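Local coordinates for carboxylesterase YbfK (Bacillus subtilis, PDB 4CCY), which hydrolyses carboxylic esters to an alcohol and a carboxylate, as a cytoplasmic member of the alpha/beta hydrolase superfamily, at residues L15-Y18 against Q19-Q23; A108-M111 against K112-D116; Q199-A202 against G203-Q207. All coordinates share one frame; numbering follows the deposited sequence.

Contact 1 of 3, residues L15-Y18 against Q19-Q23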
loop_
_atom_site.group_PDB
_atom_site.type_symbol
_atom_site.label_atom_id
_atom_site.label_comp_id
_atom_site.label_asym_id
_atom_site.label_seq_id
_atom_site.Cartn_x
_atom_site.Cartn_y
_atom_site.Cartn_z
ATOM N N LEU A 15 -12.094 -6.323 18.669
ATOM C CA LEU A 15 -12.859 -7.479 18.232
ATOM C C LEU A 15 -13.762 -7.120 17.053
ATOM O O LEU A 15 -13.827 -7.850 16.071
ATOM C CB LEU A 15 -13.687 -8.031 19.395
ATOM C CG LEU A 15 -14.365 -9.393 19.224
ATOM C CD1 LEU A 15 -13.366 -10.503 18.916
ATOM C CD2 LEU A 15 -15.170 -9.710 20.474
ATOM N N ARG A 16 -14.444 -5.984 17.151
ATOM C CA ARG A 16 -15.328 -5.539 16.087
ATOM C C ARG A 16 -14.556 -5.292 14.785
ATOM O O ARG A 16 -15.062 -5.589 13.697
ATOM C CB ARG A 16 -16.133 -4.317 16.520
ATOM C CG ARG A 16 -17.353 -4.681 17.351
ATOM C CD ARG A 16 -18.171 -3.460 17.722
ATOM N NE ARG A 16 -17.837 -2.969 19.058
ATOM C CZ ARG A 16 -17.278 -1.789 19.320
ATOM N NH1 ARG A 16 -16.975 -0.943 18.336
ATOM N NH2 ARG A 16 -17.022 -1.449 20.575
ATOM N N PHE A 17 -13.331 -4.775 14.908
ATOM C CA PHE A 17 -12.465 -4.580 13.745
ATOM C C PHE A 17 -12.010 -5.900 13.098
ATOM O O PHE A 17 -12.147 -6.083 11.883
ATOM C CB PHE A 17 -11.240 -3.717 14.081
ATOM C CG PHE A 17 -10.210 -3.698 12.987
ATOM C CD1 PHE A 17 -10.456 -3.012 11.789
ATOM C CD2 PHE A 17 -9.011 -4.390 13.129
ATOM C CE1 PHE A 17 -9.511 -2.996 10.767
ATOM C CE2 PHE A 17 -8.067 -4.385 12.109
ATOM C CZ PHE A 17 -8.320 -3.689 10.926
ATOM N N TYR A 18 -11.461 -6.797 13.915
ATOM C CA TYR A 18 -11.083 -8.134 13.468
ATOM C C TYR A 18 -12.274 -8.836 12.809
ATOM O O TYR A 18 -12.126 -9.460 11.766
ATOM C CB TYR A 18 -10.485 -8.961 14.630
ATOM C CG TYR A 18 -8.968 -8.821 14.797
ATOM C CD1 TYR A 18 -8.391 -7.619 15.219
ATOM C CD2 TYR A 18 -8.112 -9.908 14.541
ATOM C CE1 TYR A 18 -7.011 -7.493 15.365
ATOM C CE2 TYR A 18 -6.728 -9.798 14.687
ATOM C CZ TYR A 18 -6.182 -8.584 15.093
ATOM O OH TYR A 18 -4.810 -8.465 15.232
ATOM N N GLN A 19 -13.461 -8.691 13.399
ATOM C CA GLN A 19 -14.672 -9.254 12.814
ATOM C C GLN A 19 -14.974 -8.634 11.449
ATOM O O GLN A 19 -15.241 -9.355 10.492
ATOM C CB GLN A 19 -15.873 -9.131 13.767
ATOM C CG GLN A 19 -15.854 -10.137 14.920
ATOM C CD GLN A 19 -16.938 -9.886 15.962
ATOM O OE1 GLN A 19 -17.699 -8.920 15.870
ATOM N NE2 GLN A 19 -17.016 -10.764 16.959
ATOM N N ALA A 20 -14.908 -7.307 11.356
ATOM C CA ALA A 20 -15.129 -6.620 10.084
ATOM C C ALA A 20 -14.114 -7.037 9.002
ATOM O O ALA A 20 -14.494 -7.234 7.850
ATOM C CB ALA A 20 -15.142 -5.104 10.278
ATOM N N TYR A 21 -12.834 -7.150 9.382
ATOM C CA TYR A 21 -11.750 -7.637 8.508
ATOM C C TYR A 21 -12.077 -9.030 7.955
ATOM O O TYR A 21 -11.961 -9.270 6.757
ATOM C CB TYR A 21 -10.428 -7.684 9.295
ATOM C CG TYR A 21 -9.131 -7.724 8.486
ATOM C CD1 TYR A 21 -9.076 -8.296 7.202
ATOM C CD2 TYR A 21 -7.952 -7.229 9.027
ATOM C CE1 TYR A 21 -7.891 -8.333 6.480
ATOM C CE2 TYR A 21 -6.758 -7.276 8.317
ATOM C CZ TYR A 21 -6.736 -7.829 7.041
ATOM O OH TYR A 21 -5.563 -7.887 6.334
ATOM N N ASP A 22 -12.472 -9.954 8.830
ATOM C CA ASP A 22 -12.855 -11.296 8.377
ATOM C C ASP A 22 -14.036 -11.256 7.406
ATOM O O ASP A 22 -14.052 -12.000 6.427
ATOM C CB ASP A 22 -13.130 -12.222 9.559
ATOM C CG ASP A 22 -11.873 -12.541 10.355
ATOM O OD1 ASP A 22 -10.751 -12.357 9.817
ATOM O OD2 ASP A 22 -12.000 -12.972 11.518
ATOM N N GLN A 23 -15.004 -10.373 7.660
ATOM C CA GLN A 23 -16.105 -10.150 6.710
ATOM C C GLN A 23 -15.555 -9.744 5.360
ATOM O O GLN A 23 -15.933 -10.313 4.342
ATOM C CB GLN A 23 -17.030 -9.016 7.135
ATOM C CG GLN A 23 -17.370 -8.934 8.596
ATOM C CD GLN A 23 -18.465 -9.880 8.958
ATOM O OE1 GLN A 23 -18.295 -11.088 8.850
ATOM N NE2 GLN A 23 -19.597 -9.345 9.384
#
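Phe-17 and Tyr-21 stand one turn apart on helix 12-24, at the start of the modelled chain, and their side chains lie side by side and point the same way. The rings touch through Phe-17 CZ, 4.0 Å from Tyr-21 CD2, with CE2 of Phe-17 just behind. With CG opposite the backbone N in both (chi1 170° and -161°), the two rings leave the helix on the same side. Beneath them the backbone keeps the alpha-helical i to i+4 pattern: Tyr-21 N donates to Phe-17 O at 2.8 Å, with an N-H...O angle of 169°, and Asp-22 N to Tyr-18 O at 3.0 Å. On another side, Gln-19 folds back along the preceding turn. Its extended chain passes Leu-15 O, with CG 3.3 Å away, and brings NE2 to 3.7 Å from Leu-15 CG, an amide resting on an aliphatic branch with both residues exposed. The polar ends are held by residues beyond helix 12-24: Tyr-18 OH bonds Arg-211, Tyr-21 OH bonds Asp-87, and Asp-22 forms a salt bridge with Lys-94, which also makes a cation-pi contact with Tyr-21. Phe-17, Ala-20 and Tyr-21 together meet Gln-199, so this face of helix 12-24 packs against helix 194-205.

Contact 2 of 3, residues A108-M111 against K112-D116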
loop_
_atom_site.group_PDB
_atom_site.type_symbol
_atom_site.label_atom_id
_atom_site.label_comp_id
_atom_site.label_asym_id
_atom_site.label_seq_id
_atom_site.Cartn_x
_atom_site.Cartn_y
_atom_site.Cartn_z
ATOM N N ALA A 108 12.537 -0.172 5.788
ATOM C CA ALA A 108 13.272 -1.084 4.909
ATOM C C ALA A 108 13.792 -2.310 5.663
ATOM O O ALA A 108 13.806 -3.408 5.116
ATOM C CB ALA A 108 14.395 -0.358 4.181
ATOM N N GLU A 109 14.187 -2.131 6.920
ATOM C CA GLU A 109 14.589 -3.281 7.747
ATOM C C GLU A 109 13.418 -4.228 8.021
ATOM O O GLU A 109 13.577 -5.450 7.943
ATOM C CB GLU A 109 15.294 -2.848 9.047
ATOM C CG GLU A 109 16.695 -2.269 8.833
ATOM C CD GLU A 109 17.650 -3.256 8.163
ATOM O OE1 GLU A 109 17.786 -4.392 8.659
ATOM O OE2 GLU A 109 18.278 -2.908 7.133
ATOM N N TRP A 110 12.248 -3.660 8.318
ATOM C CA TRP A 110 11.012 -4.434 8.465
ATOM C C TRP A 110 10.767 -5.304 7.246
ATOM O O TRP A 110 10.523 -6.494 7.379
ATOM C CB TRP A 110 9.810 -3.507 8.700
ATOM C CG TRP A 110 8.470 -4.212 8.584
ATOM C CD1 TRP A 110 8.012 -5.290 9.334
ATOM C CD2 TRP A 110 7.384 -3.917 7.644
ATOM N NE1 TRP A 110 6.746 -5.661 8.947
ATOM C CE2 TRP A 110 6.318 -4.888 7.926
ATOM C CE3 TRP A 110 7.190 -2.978 6.639
ATOM C CZ2 TRP A 110 5.112 -4.891 7.222
ATOM C CZ3 TRP A 110 5.979 -3.007 5.922
ATOM C CH2 TRP A 110 4.968 -3.940 6.210
ATOM N N MET A 111 10.856 -4.712 6.051
ATOM C CA MET A 111 10.602 -5.446 4.809
ATOM C C MET A 111 11.648 -6.515 4.512
ATOM O O MET A 111 11.297 -7.571 3.981
ATOM C CB MET A 111 10.427 -4.498 3.613
ATOM C CG MET A 111 9.936 -5.153 2.309
ATOM S SD MET A 111 8.423 -6.180 2.374
ATOM C CE MET A 111 7.313 -5.166 3.360
ATOM N N LYS A 112 12.920 -6.246 4.835
ATOM C CA LYS A 112 13.970 -7.270 4.725
ATOM C C LYS A 112 13.651 -8.490 5.588
ATOM O O LYS A 112 13.806 -9.617 5.127
ATOM C CB LYS A 112 15.356 -6.722 5.090
ATOM C CG LYS A 112 16.003 -5.865 4.019
ATOM C CD LYS A 112 17.448 -5.556 4.397
ATOM C CE LYS A 112 17.915 -4.278 3.726
ATOM N NZ LYS A 112 19.311 -3.968 4.135
ATOM N N ASP A 113 13.190 -8.261 6.819
ATOM C CA ASP A 113 12.764 -9.353 7.714
ATOM C C ASP A 113 11.597 -10.143 7.114
ATOM O O ASP A 113 11.553 -11.367 7.210
ATOM C CB ASP A 113 12.314 -8.815 9.079
ATOM C CG ASP A 113 13.454 -8.328 9.954
ATOM O OD1 ASP A 113 14.638 -8.428 9.566
ATOM O OD2 ASP A 113 13.145 -7.829 11.066
ATOM N N VAL A 114 10.628 -9.433 6.533
ATOM C CA VAL A 114 9.499 -10.095 5.867
ATOM C C VAL A 114 10.027 -10.996 4.743
ATOM O O VAL A 114 9.734 -12.181 4.715
ATOM C CB VAL A 114 8.433 -9.097 5.350
ATOM C CG1 VAL A 114 7.389 -9.805 4.504
ATOM C CG2 VAL A 114 7.753 -8.374 6.510
ATOM N N PHE A 115 10.829 -10.427 3.844
ATOM C CA PHE A 115 11.491 -11.192 2.775
ATOM C C PHE A 115 12.211 -12.422 3.335
ATOM O O PHE A 115 12.010 -13.541 2.842
ATOM C CB PHE A 115 12.497 -10.311 2.023
ATOM C CG PHE A 115 11.901 -9.515 0.887
ATOM C CD1 PHE A 115 10.792 -8.684 1.085
ATOM C CD2 PHE A 115 12.466 -9.574 -0.386
ATOM C CE1 PHE A 115 10.268 -7.930 0.038
ATOM C CE2 PHE A 115 11.937 -8.827 -1.430
ATOM C CZ PHE A 115 10.849 -8.000 -1.217
ATOM N N ASP A 116 13.039 -12.193 4.361
ATOM C CA ASP A 116 13.825 -13.252 5.000
ATOM C C ASP A 116 12.963 -14.375 5.573
ATOM O O ASP A 116 13.208 -15.554 5.290
ATOM C CB ASP A 116 14.762 -12.675 6.075
ATOM C CG ASP A 116 15.962 -11.945 5.475
ATOM O OD1 ASP A 116 16.133 -11.987 4.240
ATOM O OD2 ASP A 116 16.733 -11.324 6.236
HETATM O O HOH W 1 20.391 -4.638 6.511
#
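Met-111 and Phe-115 meet one turn apart on helix 104-118, and the methionine can be followed outward atom by atom. CB is 3.3 Å from Lys-112 N, and CG already reaches the Phe-115 ring, 3.6 Å from CE1. A bend at chi2 sets SD beside that ring, 3.5 Å from CE1 of Phe-115; its direction from the ring centroid is 81° off the normal, which makes this a Met-aromatic contact at the ring edge. A second bend, at chi3 (45°), brings the terminal CE back to rest 3.6 Å above the plane of the Trp-110 indole. Val-114 CG2 occupies the same face, 4.1 Å from the centroid of the five-membered ring and 25° from its normal, a CH-pi contact. One face of the indole thus carries two methyl groups, both offset toward its rim, while its NE1 bonds Thr-44.

The other flank is polar. Glu-109 OE2 and Lys-112 NZ form a salt bridge whose direct hydrogen bond is weak at 3.3 Å. A water reinforces it, donating to Glu-109 OE2 at 2.8 Å and accepting from Lys-112 NZ at 2.7 Å. Glu-109 OE1 and Asp-113 OD1 both pair with Arg-40, which probably offsets the repulsion between these two acids.

Chemically, the helix is two-sided. Met-111 and Phe-115 pack against strand 56-60, and Trp-110 against Thr-39, Ile-89 and Met-101, whereas the charges form a partly exposed network in which water bridges Glu-109 and Lys-112 at shorter distances than their weak direct bond.

Contact 3 of 3, residues Q199-A202 against G203-Q207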
loop_
_atom_site.group_PDB
_atom_site.type_symbol
_atom_site.label_atom_id
_atom_site.label_comp_id
_atom_site.label_asym_id
_atom_site.label_seq_id
_atom_site.Cartn_x
_atom_site.Cartn_y
_atom_site.Cartn_z
ATOM N N GLN A 199 -15.141 -1.906 7.539
ATOM C CA GLN A 199 -13.874 -2.295 8.138
ATOM C C GLN A 199 -13.005 -1.085 8.471
ATOM O O GLN A 199 -12.478 -0.981 9.579
ATOM C CB GLN A 199 -13.110 -3.261 7.229
ATOM C CG GLN A 199 -11.775 -3.684 7.822
ATOM C CD GLN A 199 -10.911 -4.499 6.883
ATOM O OE1 GLN A 199 -11.411 -5.217 6.027
ATOM N NE2 GLN A 199 -9.604 -4.412 7.061
ATOM N N ILE A 200 -12.867 -0.180 7.509
ATOM C CA ILE A 200 -12.078 1.032 7.690
ATOM C C ILE A 200 -12.627 1.905 8.830
ATOM O O ILE A 200 -11.853 2.420 9.648
ATOM C CB ILE A 200 -11.971 1.831 6.367
ATOM C CG1 ILE A 200 -11.194 1.015 5.333
ATOM C CG2 ILE A 200 -11.318 3.190 6.597
ATOM C CD1 ILE A 200 -11.298 1.570 3.933
ATOM N N VAL A 201 -13.953 2.059 8.881
ATOM C CA VAL A 201 -14.619 2.800 9.960
ATOM C C VAL A 201 -14.329 2.152 11.310
ATOM O O VAL A 201 -13.926 2.833 12.247
ATOM C CB VAL A 201 -16.139 2.947 9.712
ATOM C CG1 VAL A 201 -16.864 3.512 10.936
ATOM C CG2 VAL A 201 -16.388 3.843 8.512
ATOM N N ALA A 202 -14.484 0.831 11.382
ATOM C CA ALA A 202 -14.243 0.071 12.616
ATOM C C ALA A 202 -12.766 0.100 13.011
ATOM O O ALA A 202 -12.429 0.059 14.194
ATOM C CB ALA A 202 -14.744 -1.366 12.472
ATOM N N GLY A 203 -11.891 0.175 12.010
ATOM C CA GLY A 203 -10.456 0.320 12.235
ATOM C C GLY A 203 -10.146 1.599 12.984
ATOM O O GLY A 203 -9.402 1.587 13.962
ATOM N N VAL A 204 -10.733 2.696 12.516
ATOM C CA VAL A 204 -10.571 4.003 13.123
ATOM C C VAL A 204 -11.227 4.065 14.520
ATOM O O VAL A 204 -10.683 4.677 15.437
ATOM C CB VAL A 204 -11.103 5.121 12.185
ATOM C CG1 VAL A 204 -10.900 6.493 12.806
ATOM C CG2 VAL A 204 -10.416 5.058 10.820
ATOM N N GLU A 205 -12.382 3.420 14.681
ATOM C CA GLU A 205 -13.044 3.344 15.995
ATOM C C GLU A 205 -12.188 2.645 17.049
ATOM O O GLU A 205 -12.217 3.010 18.219
ATOM C CB GLU A 205 -14.404 2.666 15.884
ATOM C CG GLU A 205 -15.444 3.569 15.241
ATOM C CD GLU A 205 -16.785 2.896 15.070
ATOM O OE1 GLU A 205 -16.827 1.704 14.680
ATOM O OE2 GLU A 205 -17.805 3.568 15.324
ATOM N N TRP A 206 -11.428 1.646 16.618
ATOM C CA TRP A 206 -10.528 0.932 17.504
ATOM C C TRP A 206 -9.411 1.838 17.933
ATOM O O TRP A 206 -8.576 2.214 17.128
ATOM C CB TRP A 206 -9.999 -0.332 16.817
ATOM C CG TRP A 206 -9.095 -1.184 17.685
ATOM C CD1 TRP A 206 -9.038 -1.227 19.076
ATOM C CD2 TRP A 206 -8.102 -2.167 17.235
ATOM N NE1 TRP A 206 -8.094 -2.131 19.502
ATOM C CE2 TRP A 206 -7.496 -2.728 18.450
ATOM C CE3 TRP A 206 -7.658 -2.615 15.992
ATOM C CZ2 TRP A 206 -6.504 -3.698 18.396
ATOM C CZ3 TRP A 206 -6.661 -3.598 15.954
ATOM C CH2 TRP A 206 -6.092 -4.113 17.126
ATOM N N GLN A 207 -9.400 2.198 19.213
ATOM C CA GLN A 207 -8.371 3.077 19.753
ATOM C C GLN A 207 -7.141 2.279 20.179
ATOM O O GLN A 207 -7.079 1.768 21.295
ATOM C CB GLN A 207 -8.920 3.907 20.926
ATOM C CG GLN A 207 -10.028 4.879 20.529
ATOM C CD GLN A 207 -9.663 5.740 19.324
ATOM O OE1 GLN A 207 -10.256 5.610 18.252
ATOM N NE2 GLN A 207 -8.678 6.615 19.493
#
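Four successive i to i+4 bonds carry the last turns of helix 194-205, from Gly-203 N to Gln-199 O at 2.8 Å through to Trp-206 N to Ala-202 O at 3.1 Å, where the N-H...O angle is 146° and Trp-206, with psi 111°, leaves helical geometry.

Glu-205 lies back over the preceding turn. Its CG, set opposite its own carbonyl carbon (chi1 -74°), is 3.4 Å from Val-201 O; the carboxylate then crosses Val-201, with CD 4.2 Å from CG1 of that valine, and OE1 stops 3.7 Å from Ala-202 CA. The touch is by CG, CD and OE1, without a side-chain hydrogen bond to the backbone of these turns. The charge has a long, weak ion pair with Arg-198. With an alanine here, Val-201 would probably lose the cover over CG1, and Arg-198 would be left without this distant counter-charge.

On a different face, Val-204 CG2 sits 3.2 Å from Ile-200 O, and both residues pack on helix 175-186. The amide of the buried Gln-199 is held at both ends, OE1 by Ser-24 and NE2 by Ser-66.

Lys-92 NZ bonds both Gly-203 O and Trp-206 O, supplying a donor and a positive charge at the helix C-terminus, where carbonyls have no next turn of N-H donors. Helix 194-205 belongs to the helical insertion between strands 146-152 and 236-241, the usual place of the cap in alpha/beta hydrolases; Ile-200 lies about 10 Å, side chain to side chain, from His-273, a probable charge-relay residue.

How the contacts relate
Along the chain the contacts follow in order 1, 2, 3, each within a single helix or its end. Contacts 1 and 3 are neighbours, with centres 10 Å apart: helices 12-24 and 194-205 pack together, Phe-17 CD1 lying 3.4 Å from Gly-203 CA and Phe-17 CD2 3.6 Å from Trp-206 CE3. The N-terminal helix is thereby joined to the cap-like insertion although about 170 residues separate them in sequence. Contact 2 stands apart, its centre 27 Å from each of the others, on helix 104-118, which flanks the central mixed sheet. That helix leads into strand 123-128, after which comes Ser-129, the probable nucleophile.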